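D-aminoacyl-tRNA deacylase (Archaeoglobus fulgidus, PDB 1YQE) probably hydrolyses D-aminoacyl-tRNAs to free tRNA and D-amino acids, a zinc-dependent editing reaction that counters the toxicity of mischarged tRNA. Local coordinates at residues 129-134 and 166-171; 118-123 and 174-179; 224-229 and 252-257; 245-250 and 269-274; 94-99 and 144-149. All coordinates share one frame; numbering follows the deposited sequence.

In the fold
The five contacts illustrate how chemistry follows position in a fold. Contacts 1 and 2 both use helix 167-182: its N-terminal end meets a loop through salt bridges near the surface, while further along it packs against helix 114-125 in a buried, apolar seam. The two touch where Arg-130 pairs with Glu-175. Contacts 3 and 4 belong to the part of the fold built round the parallel sheet; the first, partly buried, is aliphatic, the second mixes strand pairing with carboxylate bonds to a helix start. Contact 5, wholly buried, joins two loops by a hydroxyl-to-carbonyl bond and meets contact 3, where Val-97 packs on His-225 and Leu-226.

Contact 1. Residues 129-134 and 166-171; sequences DRKPEF and DREAAE
The N-terminal end of helix 167-182 is clasped by the loop leading into strand 135-138, where Lys-131 and Arg-130 meet three acidic side chains. Lys-131 opens a type I turn that ends at Phe-134, and its chain, bent at chi2 and chi3, meets Asp-166 tip to tip: NZ donates to the syn lone pair of Asp-166 OD2 at 2.9 Å. The same ammonium holds Glu-133 OE2 at 2.9 Å, and a water that accepts from NZ donates to Glu-168 OE1. Asp-166 is also the N-cap of the helix. Its OD1 accepts from Ala-169 N at 2.9 Å, the donor standing well above the carboxylate plane.

Arg-130 serves a second network. Its NH2 reaches the anti lone pair of Glu-168 OE2 at 2.8 Å, close to the guanidinium plane, and NH1 and NH2 together grip Glu-171 OE1 end-on, at 3.0 and 3.2 Å respectively. NH1 also pairs with Glu-175, one turn further along. Phe-134 adds an apolar contact, its CZ lying 4.1 Å from Ala-169 CB, and the ring continues to Phe-89 and Ile-157.

Lys-131 thus stands between two carboxylates whose oxygens, Glu-133 OE2 and Asp-166 OD2, are 4.4 Å apart; its positive charge would be expected to offset their repulsion and to keep both ionised, while Asp-166 caps the helix with its other oxygen.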
# COMPACT_ATOMS: atom_id res chain seq x y z
N ASP A 129 9.44 18.14 -0.49
CA ASP A 129 10.16 19.26 -1.09
C ASP A 129 11.67 19.05 -1.21
O ASP A 129 12.37 19.86 -1.83
CB ASP A 129 9.87 20.55 -0.32
CG ASP A 129 8.44 21.02 -0.50
OD1 ASP A 129 7.98 21.07 -1.66
OD2 ASP A 129 7.78 21.33 0.50
N ARG A 130 12.17 17.96 -0.63
CA ARG A 130 13.59 17.65 -0.73
C ARG A 130 13.89 17.13 -2.13
O ARG A 130 15.02 17.23 -2.61
CB ARG A 130 13.99 16.59 0.31
CG ARG A 130 14.24 17.14 1.71
CD ARG A 130 14.76 16.05 2.62
NE ARG A 130 15.91 15.37 2.02
CZ ARG A 130 16.39 14.20 2.44
NH1 ARG A 130 15.83 13.57 3.46
NH2 ARG A 130 17.42 13.66 1.81
N LYS A 131 12.86 16.57 -2.77
CA LYS A 131 12.97 16.04 -4.13
C LYS A 131 11.85 16.69 -4.95
O LYS A 131 10.87 16.04 -5.31
CB LYS A 131 12.79 14.52 -4.12
CG LYS A 131 13.89 13.78 -3.37
CD LYS A 131 15.21 13.81 -4.13
CE LYS A 131 15.11 13.00 -5.43
NZ LYS A 131 16.34 13.09 -6.25
N PRO A 132 12.00 17.99 -5.25
CA PRO A 132 11.03 18.78 -6.02
C PRO A 132 10.58 18.17 -7.35
O PRO A 132 9.44 18.39 -7.76
CB PRO A 132 11.76 20.11 -6.22
CG PRO A 132 12.63 20.20 -5.02
CD PRO A 132 13.18 18.81 -4.92
N GLU A 133 11.45 17.42 -8.00
CA GLU A 133 11.11 16.82 -9.29
C GLU A 133 10.20 15.60 -9.13
O GLU A 133 9.69 15.07 -10.12
CB GLU A 133 12.37 16.41 -10.06
CG GLU A 133 13.04 15.14 -9.56
CD GLU A 133 13.95 15.36 -8.35
OE1 GLU A 133 13.64 16.23 -7.51
OE2 GLU A 133 14.96 14.63 -8.24
N PHE A 134 10.00 15.17 -7.89
CA PHE A 134 9.14 14.02 -7.61
C PHE A 134 7.76 14.41 -7.14
O PHE A 134 7.56 15.47 -6.55
CB PHE A 134 9.77 13.11 -6.55
CG PHE A 134 10.74 12.11 -7.09
CD1 PHE A 134 11.98 12.50 -7.57
CD2 PHE A 134 10.40 10.76 -7.13
CE1 PHE A 134 12.88 11.57 -8.08
CE2 PHE A 134 11.29 9.82 -7.65
CZ PHE A 134 12.53 10.22 -8.12
N ASP A 166 18.07 6.14 -7.83
CA ASP A 166 18.15 7.40 -7.11
C ASP A 166 18.37 7.15 -5.62
O ASP A 166 17.46 6.72 -4.91
CB ASP A 166 16.86 8.20 -7.32
CG ASP A 166 17.00 9.66 -6.90
OD1 ASP A 166 17.56 9.92 -5.82
OD2 ASP A 166 16.53 10.54 -7.65
N ARG A 167 19.59 7.41 -5.15
CA ARG A 167 19.95 7.20 -3.75
C ARG A 167 19.13 8.03 -2.77
O ARG A 167 18.66 7.51 -1.76
CB ARG A 167 21.43 7.51 -3.54
CG ARG A 167 22.28 6.32 -3.13
CD ARG A 167 22.36 5.27 -4.23
NE ARG A 167 23.39 4.28 -3.95
CZ ARG A 167 23.65 3.23 -4.73
NH1 ARG A 167 22.95 3.03 -5.84
NH2 ARG A 167 24.62 2.38 -4.41
N GLU A 168 18.97 9.32 -3.05
CA GLU A 168 18.22 10.18 -2.16
C GLU A 168 16.73 9.87 -2.13
O GLU A 168 16.09 10.01 -1.10
CB GLU A 168 18.43 11.65 -2.52
CG GLU A 168 17.62 12.58 -1.65
CD GLU A 168 18.10 14.01 -1.71
OE1 GLU A 168 18.53 14.45 -2.80
OE2 GLU A 168 18.03 14.69 -0.68
N ALA A 169 16.18 9.46 -3.27
CA ALA A 169 14.77 9.12 -3.33
C ALA A 169 14.53 7.96 -2.36
O ALA A 169 13.56 7.95 -1.61
CB ALA A 169 14.36 8.72 -4.75
N ALA A 170 15.45 6.99 -2.37
CA ALA A 170 15.34 5.82 -1.50
C ALA A 170 15.51 6.21 -0.04
O ALA A 170 14.91 5.61 0.85
CB ALA A 170 16.38 4.78 -1.89
N GLU A 171 16.34 7.23 0.20
CA GLU A 171 16.62 7.71 1.54
C GLU A 171 15.38 8.42 2.10
O GLU A 171 15.06 8.30 3.29
CB GLU A 171 17.82 8.65 1.50
CG GLU A 171 18.48 8.93 2.85
CD GLU A 171 17.66 9.84 3.73
OE1 GLU A 171 17.03 10.78 3.19
OE2 GLU A 171 17.64 9.62 4.96
O HOH W 1 19.02 13.63 -5.51

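Contact 2. Residues 118-123 and 174-179; sequences KNYVLA and AEAMLD
Tyr-120 points the CD1-CE1 side of its ring at helix 167-182, where Ala-176 and Met-177 receive it. Chi1 of 168° sets CG anti to the backbone N, and the ring beyond carries its CD1-CE1 side to the other helix. Ala-176 CB approaches it obliquely, 3.5 Å from CE1. The backbone of Met-177 lies at the ring edge, near its plane, with N 3.8 Å from CD1. The Met-177 side chain starts away from helix 114-125, yet its CG still comes within 3.8 Å of Tyr-120 CE1 as the two chains pass at a slant.

One turn on, Ala-123 points at the other helix. Its CB rests 3.6 Å from Asp-179 CB and 4.2 Å from Ala-176 CB, while the Asp-179 carboxylate forms a salt bridge with Arg-127. The small alanines let the backbones come close, with CA of Ala-123 and CA of Ala-176 only 5.0 Å apart. Beyond the interface Tyr-120 meets Tyr-155 edge-to-face and touches Val-91, which ties the pair to strands 152-159 and 88-92.

A closest approach of 7.9 Å between the axes of the two segments, whose N-to-C directions differ by 133°, is that of a close, alanine-rich helix pair running roughly antiparallel, here packed against the mixed sheet.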
# COMPACT_ATOMS: atom_id res chain seq x y z
N LYS A 118 -1.21 5.45 5.82
CA LYS A 118 -1.52 6.86 6.08
C LYS A 118 -0.36 7.59 6.75
O LYS A 118 0.03 8.67 6.33
CB LYS A 118 -2.77 6.98 6.96
CG LYS A 118 -3.19 8.43 7.29
CD LYS A 118 -3.68 9.19 6.05
CE LYS A 118 -4.30 10.54 6.43
NZ LYS A 118 -4.92 11.24 5.26
N ASN A 119 0.18 7.00 7.81
CA ASN A 119 1.28 7.62 8.53
C ASN A 119 2.50 7.77 7.63
O ASN A 119 3.26 8.74 7.73
CB ASN A 119 1.60 6.81 9.79
CG ASN A 119 0.49 6.91 10.82
OD1 ASN A 119 -0.08 7.98 11.00
ND2 ASN A 119 0.18 5.81 11.49
N TYR A 120 2.68 6.81 6.72
CA TYR A 120 3.78 6.87 5.78
C TYR A 120 3.59 8.06 4.84
O TYR A 120 4.51 8.85 4.63
CB TYR A 120 3.85 5.59 4.94
CG TYR A 120 4.79 5.70 3.76
CD1 TYR A 120 6.16 5.52 3.92
CD2 TYR A 120 4.31 6.01 2.49
CE1 TYR A 120 7.04 5.64 2.85
CE2 TYR A 120 5.18 6.14 1.40
CZ TYR A 120 6.54 5.95 1.59
OH TYR A 120 7.42 6.06 0.53
N VAL A 121 2.40 8.19 4.28
CA VAL A 121 2.12 9.27 3.35
C VAL A 121 2.29 10.66 3.98
O VAL A 121 2.84 11.56 3.35
CB VAL A 121 0.71 9.13 2.76
CG1 VAL A 121 0.33 10.38 1.96
CG2 VAL A 121 0.66 7.91 1.86
N LEU A 122 1.83 10.83 5.22
CA LEU A 122 1.98 12.13 5.86
C LEU A 122 3.44 12.43 6.19
O LEU A 122 3.86 13.59 6.15
CB LEU A 122 1.12 12.19 7.13
CG LEU A 122 -0.39 12.11 6.91
CD1 LEU A 122 -1.10 12.20 8.25
CD2 LEU A 122 -0.86 13.23 5.97
N ALA A 123 4.21 11.39 6.49
CA ALA A 123 5.63 11.55 6.80
C ALA A 123 6.39 11.85 5.52
O ALA A 123 7.43 12.52 5.54
CB ALA A 123 6.19 10.28 7.44
N ALA A 174 12.89 5.71 2.95
CA ALA A 174 13.31 5.03 4.17
C ALA A 174 12.95 5.84 5.40
O ALA A 174 12.48 5.29 6.40
CB ALA A 174 14.81 4.77 4.13
N GLU A 175 13.17 7.15 5.35
CA GLU A 175 12.85 8.02 6.48
C GLU A 175 11.34 8.03 6.74
O GLU A 175 10.90 7.98 7.89
CB GLU A 175 13.32 9.45 6.24
CG GLU A 175 14.80 9.67 6.51
CD GLU A 175 15.19 11.14 6.44
OE1 GLU A 175 14.41 11.99 6.92
OE2 GLU A 175 16.28 11.44 5.91
N ALA A 176 10.56 8.11 5.66
CA ALA A 176 9.11 8.13 5.81
C ALA A 176 8.65 6.80 6.41
O ALA A 176 7.75 6.78 7.24
CB ALA A 176 8.44 8.37 4.45
N MET A 177 9.28 5.70 6.00
CA MET A 177 8.93 4.40 6.54
C MET A 177 9.23 4.33 8.03
O MET A 177 8.43 3.81 8.80
CB MET A 177 9.70 3.28 5.84
CG MET A 177 9.29 2.98 4.42
SD MET A 177 10.20 1.55 3.81
CE MET A 177 8.97 0.29 3.90
N LEU A 178 10.39 4.84 8.43
CA LEU A 178 10.75 4.80 9.84
C LEU A 178 9.73 5.58 10.67
O LEU A 178 9.36 5.15 11.76
CB LEU A 178 12.16 5.38 10.07
CG LEU A 178 12.70 5.28 11.50
CD1 LEU A 178 12.65 3.84 11.99
CD2 LEU A 178 14.13 5.81 11.54
N ASP A 179 9.28 6.72 10.15
CA ASP A 179 8.28 7.53 10.85
C ASP A 179 6.96 6.78 10.94
O ASP A 179 6.25 6.87 11.94
CB ASP A 179 8.04 8.86 10.13
CG ASP A 179 9.16 9.85 10.35
OD1 ASP A 179 10.05 9.58 11.18
OD2 ASP A 179 9.13 10.91 9.70

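Contact 3. Residues 224-229 and 252-257; sequences EHLTAE and SAVKKI
Aliphatic contact between Ile-257 and Leu-226 carries most of this meeting. Ile-257, pointing at the loop that enters helix 228-238, has CG1 between its backbone N and carbonyl carbon (chi1 67°), and CD1 beyond it touches Leu-226 CB at 3.6 Å. Further out on Leu-226, CD1 lies 4.2 Å from Val-254 CG2, so two residues one turn apart on helix 252-265 touch the leucine, one at CB and one at CD1. Ala-228 adds a smaller contact: its CB is 4.4 Å from Ile-257 CB, and CA of Ala-228 comes within 4.7 Å of CA of Ile-257.

Contacts between side chain and backbone fill in the rest. Ile-257 CD1 sits 3.7 Å from Leu-226 O, and Ala-228 CB lies 3.9 Å from Ile-257 O.

Polar interactions serve each helix start separately. Thr-227 is the N-cap of helix 228-238, its OG1 accepting from Phe-230 N, and its side chain leaves away from helix 252-265. At the other helix, Asn-251 OD1 accepts from Val-254 N.

Leu-226 also touches Val-97, so its branches pack between helix 252-265 and a neighbouring loop. Dispersion and the burial of methyl groups therefore hold the two segments against each other, while the hydrogen bonds named here lie within each helix start.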
# COMPACT_ATOMS: atom_id res chain seq x y z
N GLU A 224 -16.82 -3.32 -14.42
CA GLU A 224 -17.58 -4.43 -14.98
C GLU A 224 -17.35 -5.78 -14.31
O GLU A 224 -18.18 -6.68 -14.42
CB GLU A 224 -17.26 -4.59 -16.47
CG GLU A 224 -17.64 -3.41 -17.35
CD GLU A 224 -16.82 -2.16 -17.06
OE1 GLU A 224 -15.63 -2.30 -16.69
OE2 GLU A 224 -17.36 -1.04 -17.21
N HIS A 225 -16.23 -5.91 -13.60
CA HIS A 225 -15.91 -7.16 -12.93
C HIS A 225 -16.16 -7.15 -11.43
O HIS A 225 -16.03 -8.18 -10.77
CB HIS A 225 -14.45 -7.53 -13.21
CG HIS A 225 -14.20 -7.94 -14.63
ND1 HIS A 225 -14.66 -9.13 -15.15
CD2 HIS A 225 -13.54 -7.32 -15.63
CE1 HIS A 225 -14.29 -9.22 -16.42
NE2 HIS A 225 -13.61 -8.13 -16.73
N LEU A 226 -16.52 -5.99 -10.90
CA LEU A 226 -16.80 -5.88 -9.47
C LEU A 226 -18.19 -6.41 -9.17
O LEU A 226 -19.09 -6.30 -9.99
CB LEU A 226 -16.75 -4.42 -9.02
CG LEU A 226 -15.45 -3.62 -9.05
CD1 LEU A 226 -15.78 -2.17 -8.68
CD2 LEU A 226 -14.43 -4.21 -8.08
N THR A 227 -18.35 -7.00 -7.99
CA THR A 227 -19.65 -7.50 -7.55
C THR A 227 -19.87 -6.93 -6.16
O THR A 227 -18.92 -6.50 -5.51
CB THR A 227 -19.69 -9.04 -7.47
OG1 THR A 227 -18.70 -9.49 -6.53
CG2 THR A 227 -19.42 -9.66 -8.84
N ALA A 228 -21.11 -6.92 -5.70
CA ALA A 228 -21.40 -6.40 -4.38
C ALA A 228 -20.66 -7.23 -3.33
O ALA A 228 -20.14 -6.69 -2.36
CB ALA A 228 -22.90 -6.43 -4.12
N GLU A 229 -20.60 -8.55 -3.54
CA GLU A 229 -19.93 -9.42 -2.58
C GLU A 229 -18.42 -9.20 -2.54
O GLU A 229 -17.79 -9.30 -1.48
CB GLU A 229 -20.24 -10.89 -2.87
CG GLU A 229 -19.61 -11.87 -1.88
CD GLU A 229 -19.82 -11.46 -0.42
OE1 GLU A 229 -20.99 -11.27 -0.01
OE2 GLU A 229 -18.81 -11.32 0.31
N SER A 252 -23.97 4.83 -12.75
CA SER A 252 -25.10 4.33 -11.97
C SER A 252 -25.03 2.82 -11.74
O SER A 252 -25.53 2.32 -10.73
CB SER A 252 -26.42 4.71 -12.64
OG SER A 252 -26.32 4.59 -14.05
N ALA A 253 -24.42 2.10 -12.67
CA ALA A 253 -24.31 0.65 -12.54
C ALA A 253 -23.43 0.27 -11.35
O ALA A 253 -23.81 -0.55 -10.52
CB ALA A 253 -23.75 0.05 -13.82
N VAL A 254 -22.25 0.88 -11.28
CA VAL A 254 -21.34 0.58 -10.19
C VAL A 254 -21.84 1.17 -8.87
O VAL A 254 -21.59 0.60 -7.80
CB VAL A 254 -19.89 1.09 -10.50
CG1 VAL A 254 -19.86 2.61 -10.53
CG2 VAL A 254 -18.91 0.54 -9.48
N LYS A 255 -22.56 2.29 -8.93
CA LYS A 255 -23.09 2.89 -7.71
C LYS A 255 -24.10 1.94 -7.07
O LYS A 255 -24.27 1.92 -5.85
CB LYS A 255 -23.76 4.24 -8.00
CG LYS A 255 -22.78 5.32 -8.45
CD LYS A 255 -23.31 6.73 -8.21
CE LYS A 255 -24.60 6.99 -8.98
NZ LYS A 255 -25.12 8.37 -8.71
N LYS A 256 -24.77 1.14 -7.89
CA LYS A 256 -25.74 0.19 -7.39
C LYS A 256 -25.06 -0.88 -6.54
O LYS A 256 -25.51 -1.18 -5.43
CB LYS A 256 -26.49 -0.47 -8.55
CG LYS A 256 -27.55 -1.46 -8.10
CD LYS A 256 -28.22 -2.13 -9.29
CE LYS A 256 -29.22 -3.19 -8.84
NZ LYS A 256 -29.85 -3.87 -10.01
N ILE A 257 -23.98 -1.46 -7.05
CA ILE A 257 -23.29 -2.50 -6.30
C ILE A 257 -22.58 -1.90 -5.10
O ILE A 257 -22.40 -2.56 -4.08
CB ILE A 257 -22.29 -3.27 -7.18
CG1 ILE A 257 -21.13 -2.37 -7.59
CG2 ILE A 257 -23.00 -3.82 -8.41
CD1 ILE A 257 -20.08 -3.08 -8.42

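Contact 4. Residues 245-250 and 269-274; sequences IDEKSV and VLKSKK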
# COMPACT_ATOMS: atom_id res chain seq x y z
N ILE A 245 -16.62 7.18 -3.10
CA ILE A 245 -16.73 7.07 -4.54
C ILE A 245 -16.21 8.32 -5.24
O ILE A 245 -16.31 9.43 -4.71
CB ILE A 245 -18.20 6.85 -5.00
CG1 ILE A 245 -19.08 7.98 -4.46
CG2 ILE A 245 -18.69 5.49 -4.54
CD1 ILE A 245 -20.50 7.95 -4.99
N ASP A 246 -15.63 8.13 -6.41
CA ASP A 246 -15.14 9.24 -7.22
C ASP A 246 -16.38 9.55 -8.05
O ASP A 246 -16.58 8.97 -9.11
CB ASP A 246 -13.99 8.78 -8.12
CG ASP A 246 -13.43 9.90 -8.97
OD1 ASP A 246 -14.21 10.77 -9.41
OD2 ASP A 246 -12.20 9.91 -9.23
N GLU A 247 -17.22 10.44 -7.53
CA GLU A 247 -18.48 10.80 -8.17
C GLU A 247 -18.42 11.15 -9.65
O GLU A 247 -19.44 11.11 -10.34
CB GLU A 247 -19.18 11.93 -7.39
CG GLU A 247 -18.39 13.23 -7.26
CD GLU A 247 -17.49 13.26 -6.04
OE1 GLU A 247 -16.53 12.47 -5.98
OE2 GLU A 247 -17.76 14.07 -5.13
N LYS A 248 -17.24 11.48 -10.15
CA LYS A 248 -17.11 11.83 -11.56
C LYS A 248 -16.68 10.62 -12.38
O LYS A 248 -16.69 10.64 -13.61
CB LYS A 248 -16.09 12.97 -11.73
CG LYS A 248 -15.83 13.36 -13.17
CD LYS A 248 -14.94 14.59 -13.29
CE LYS A 248 -15.62 15.84 -12.74
NZ LYS A 248 -14.81 17.06 -12.99
N SER A 249 -16.31 9.54 -11.68
CA SER A 249 -15.85 8.32 -12.33
C SER A 249 -16.89 7.20 -12.31
O SER A 249 -17.09 6.51 -13.31
CB SER A 249 -14.56 7.84 -11.67
OG SER A 249 -14.04 6.70 -12.31
N VAL A 250 -17.55 7.02 -11.17
CA VAL A 250 -18.55 5.96 -11.04
C VAL A 250 -19.82 6.22 -11.85
O VAL A 250 -20.29 7.36 -11.96
CB VAL A 250 -18.95 5.76 -9.56
CG1 VAL A 250 -17.71 5.50 -8.71
CG2 VAL A 250 -19.71 6.97 -9.05
N VAL A 269 -21.58 5.31 2.61
CA VAL A 269 -21.02 5.74 1.32
C VAL A 269 -20.88 7.26 1.31
O VAL A 269 -21.83 7.97 1.63
CB VAL A 269 -21.94 5.35 0.14
CG1 VAL A 269 -21.33 5.85 -1.16
CG2 VAL A 269 -22.14 3.85 0.09
N LEU A 270 -19.70 7.75 0.94
CA LEU A 270 -19.42 9.18 0.88
C LEU A 270 -18.80 9.61 -0.46
O LEU A 270 -17.96 8.90 -1.02
CB LEU A 270 -18.47 9.59 2.00
CG LEU A 270 -18.98 9.57 3.45
CD1 LEU A 270 -17.84 9.92 4.39
CD2 LEU A 270 -20.13 10.56 3.60
N LYS A 271 -19.21 10.76 -0.96
CA LYS A 271 -18.66 11.28 -2.21
C LYS A 271 -17.30 11.91 -1.88
O LYS A 271 -17.15 12.53 -0.84
CB LYS A 271 -19.61 12.30 -2.85
CG LYS A 271 -20.92 11.66 -3.29
CD LYS A 271 -21.71 12.51 -4.28
CE LYS A 271 -22.41 13.68 -3.62
NZ LYS A 271 -23.32 14.36 -4.59
N SER A 272 -16.32 11.74 -2.77
CA SER A 272 -14.98 12.26 -2.55
C SER A 272 -14.92 13.75 -2.25
O SER A 272 -14.08 14.20 -1.46
CB SER A 272 -14.08 11.95 -3.75
OG SER A 272 -14.36 12.81 -4.85
N LYS A 273 -15.80 14.53 -2.87
CA LYS A 273 -15.82 15.97 -2.65
C LYS A 273 -16.23 16.28 -1.22
O LYS A 273 -15.69 17.19 -0.59
CB LYS A 273 -16.77 16.66 -3.63
CG LYS A 273 -16.87 18.17 -3.45
CD LYS A 273 -17.83 18.80 -4.43
CE LYS A 273 -17.88 20.31 -4.24
NZ LYS A 273 -16.53 20.91 -4.38
N LYS A 274 -17.19 15.52 -0.69
CA LYS A 274 -17.66 15.73 0.67
C LYS A 274 -16.56 15.38 1.67
O LYS A 274 -16.38 16.06 2.68
CB LYS A 274 -18.91 14.88 0.94
CG LYS A 274 -19.52 15.08 2.32
CD LYS A 274 -20.90 14.45 2.41
CE LYS A 274 -21.52 14.64 3.79
NZ LYS A 274 -20.74 13.96 4.85
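Glu-247 OE2 takes Lys-273 N on its syn lone pair at 3.0 Å, with an N-H...O angle of 156°. The other oxygen, OE1, faces Ser-272: the distance to OG, 2.5 Å, is too short to be taken at face value, and the backbone N adds a weak bond of 3.3 Å. One carboxylate thereby spans the first two backbone N-H groups of helix 272-278. Chi1 of 60° places Glu-247 CG between its backbone N and carbonyl carbon, and a bend at chi2 carries the chain on toward the helix start. The negative group should be well placed against the positive end of the helix dipole. OE2 also rests 3.4 Å from Lys-271 CB.

Just before this, the backbones pair as parallel strands. Ile-245 N donates to Leu-270 O at 3.0 Å, and Ile-245 O receives Ser-272 N, also at 3.0 Å, so that Ser-272 N has both a strand carbonyl and, weakly, a carboxylate as partners. On the face of the sheet that carries Ile-245 and Lys-271, Ile-245 CD1 lies 4.1 Å from Lys-271 CG where their chains slant past one another, and Ile-245 CG2 meets Val-269 CG1 at 4.3 Å. Asp-246 shapes the exit from the strand: its OD1 accepts from Lys-248 N in an Asx turn.

Strand 268-271 is an outermost strand of the four-stranded parallel sheet, beside 242-245, and helix 252-265 makes the beta-alpha-beta crossover between them, covering Val-269; on the other flank Asp-246 and Ser-272 touch Arg-202 of helix 201-209.

Contact 5. Residues 94-99 and 144-149; sequences SGNVGT and GPSEIS
Ser-94 and Gly-144, with Asn-96 close behind, give up the most surface where two buried loops meet. The hydroxyl of Ser-94 does the bonding: OG donates to Pro-145 O at 2.6 Å, with a C=O...O angle of 149° and a tilt of 16° from the carbonyl plane. Chi1 of 48° holds OG between the serine's own backbone N and carbonyl carbon, from where it also passes 3.7 Å from Pro-145 CD. CB follows close to the same loop and lies 3.5 Å from Gly-144 O. The peptide bond between Gly-144 and Pro-145 is cis.

The loop 144-149 continues from His-143, a residue of the pyrophosphate pocket, and Gly-144 itself is about 8 Å from the bound pyrophosphate. One of the two loops follows strand 88-92, the other leads into strand 152-159, whose Phe-154 touches both Ser-94 and Pro-145. Backbone hydrogen bonds between Gly-95 and His-143 and between Gly-144 and Phe-102 add to the seam.

Asn-96 reaches the same loop more loosely. Its ND2 stands 4.2 Å from Ser-146 CB, and its amide hydrogens go instead to the carbonyls of Gly-103 and Lys-105. Ser-146 OG is itself hydrogen-bonded to Lys-105 N, while Gly-95 CA passes 4.4 Å from Ser-146 CB.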
# COMPACT_ATOMS: atom_id res chain seq x y z
N SER A 94 -1.64 -4.77 -2.82
CA SER A 94 -1.79 -5.75 -3.89
C SER A 94 -3.14 -6.46 -3.84
O SER A 94 -3.80 -6.51 -2.79
CB SER A 94 -0.63 -6.75 -3.82
OG SER A 94 -0.44 -7.25 -2.51
N GLY A 95 -3.55 -7.00 -4.98
CA GLY A 95 -4.82 -7.69 -5.09
C GLY A 95 -5.33 -7.62 -6.51
O GLY A 95 -4.98 -6.69 -7.25
N ASN A 96 -6.16 -8.58 -6.90
CA ASN A 96 -6.70 -8.62 -8.26
C ASN A 96 -8.21 -8.65 -8.29
O ASN A 96 -8.85 -9.19 -7.39
CB ASN A 96 -6.23 -9.87 -9.01
CG ASN A 96 -4.74 -9.96 -9.13
OD1 ASN A 96 -4.10 -9.07 -9.69
ND2 ASN A 96 -4.16 -11.04 -8.62
N VAL A 97 -8.78 -8.07 -9.34
CA VAL A 97 -10.22 -8.13 -9.51
C VAL A 97 -10.44 -9.21 -10.58
O VAL A 97 -10.21 -10.39 -10.31
CB VAL A 97 -10.84 -6.79 -9.97
CG1 VAL A 97 -12.36 -6.93 -10.09
CG2 VAL A 97 -10.51 -5.68 -8.97
N GLY A 98 -10.81 -8.80 -11.79
CA GLY A 98 -11.07 -9.75 -12.85
C GLY A 98 -9.91 -10.44 -13.55
O GLY A 98 -10.11 -11.47 -14.20
N THR A 99 -8.70 -9.90 -13.45
CA THR A 99 -7.55 -10.52 -14.11
C THR A 99 -6.32 -10.55 -13.22
O THR A 99 -6.09 -9.63 -12.43
CB THR A 99 -7.17 -9.77 -15.42
OG1 THR A 99 -6.57 -8.51 -15.11
CG2 THR A 99 -8.40 -9.53 -16.28
N GLY A 144 -0.12 -8.82 -8.08
CA GLY A 144 0.11 -9.69 -6.94
C GLY A 144 1.09 -9.01 -5.99
O GLY A 144 1.58 -7.93 -6.29
N PRO A 145 1.37 -9.62 -4.84
CA PRO A 145 0.81 -10.90 -4.39
C PRO A 145 -0.57 -10.70 -3.77
O PRO A 145 -0.82 -9.72 -3.06
CB PRO A 145 1.86 -11.39 -3.39
CG PRO A 145 2.27 -10.08 -2.72
CD PRO A 145 2.41 -9.13 -3.90
N SER A 146 -1.49 -11.62 -4.05
CA SER A 146 -2.83 -11.51 -3.50
C SER A 146 -2.99 -12.33 -2.23
O SER A 146 -3.83 -12.01 -1.38
CB SER A 146 -3.87 -11.97 -4.53
OG SER A 146 -3.65 -13.32 -4.87
N GLU A 147 -2.19 -13.38 -2.09
CA GLU A 147 -2.29 -14.25 -0.94
C GLU A 147 -1.42 -13.83 0.24
O GLU A 147 -0.45 -14.50 0.59
CB GLU A 147 -1.95 -15.69 -1.35
CG GLU A 147 -2.66 -16.12 -2.64
CD GLU A 147 -4.16 -15.89 -2.61
OE1 GLU A 147 -4.85 -16.51 -1.78
OE2 GLU A 147 -4.66 -15.09 -3.43
N ILE A 148 -1.78 -12.70 0.85
CA ILE A 148 -1.06 -12.18 2.01
C ILE A 148 -2.12 -11.91 3.08
O ILE A 148 -3.05 -11.15 2.84
CB ILE A 148 -0.33 -10.85 1.68
CG1 ILE A 148 0.66 -11.07 0.53
CG2 ILE A 148 0.39 -10.33 2.93
CD1 ILE A 148 1.81 -12.03 0.85
N SER A 149 -1.98 -12.55 4.23
CA SER A 149 -2.93 -12.41 5.33
C SER A 149 -2.52 -11.34 6.33
O SER A 149 -3.37 -10.75 7.00
CB SER A 149 -3.10 -13.74 6.07
OG SER A 149 -3.74 -14.68 5.25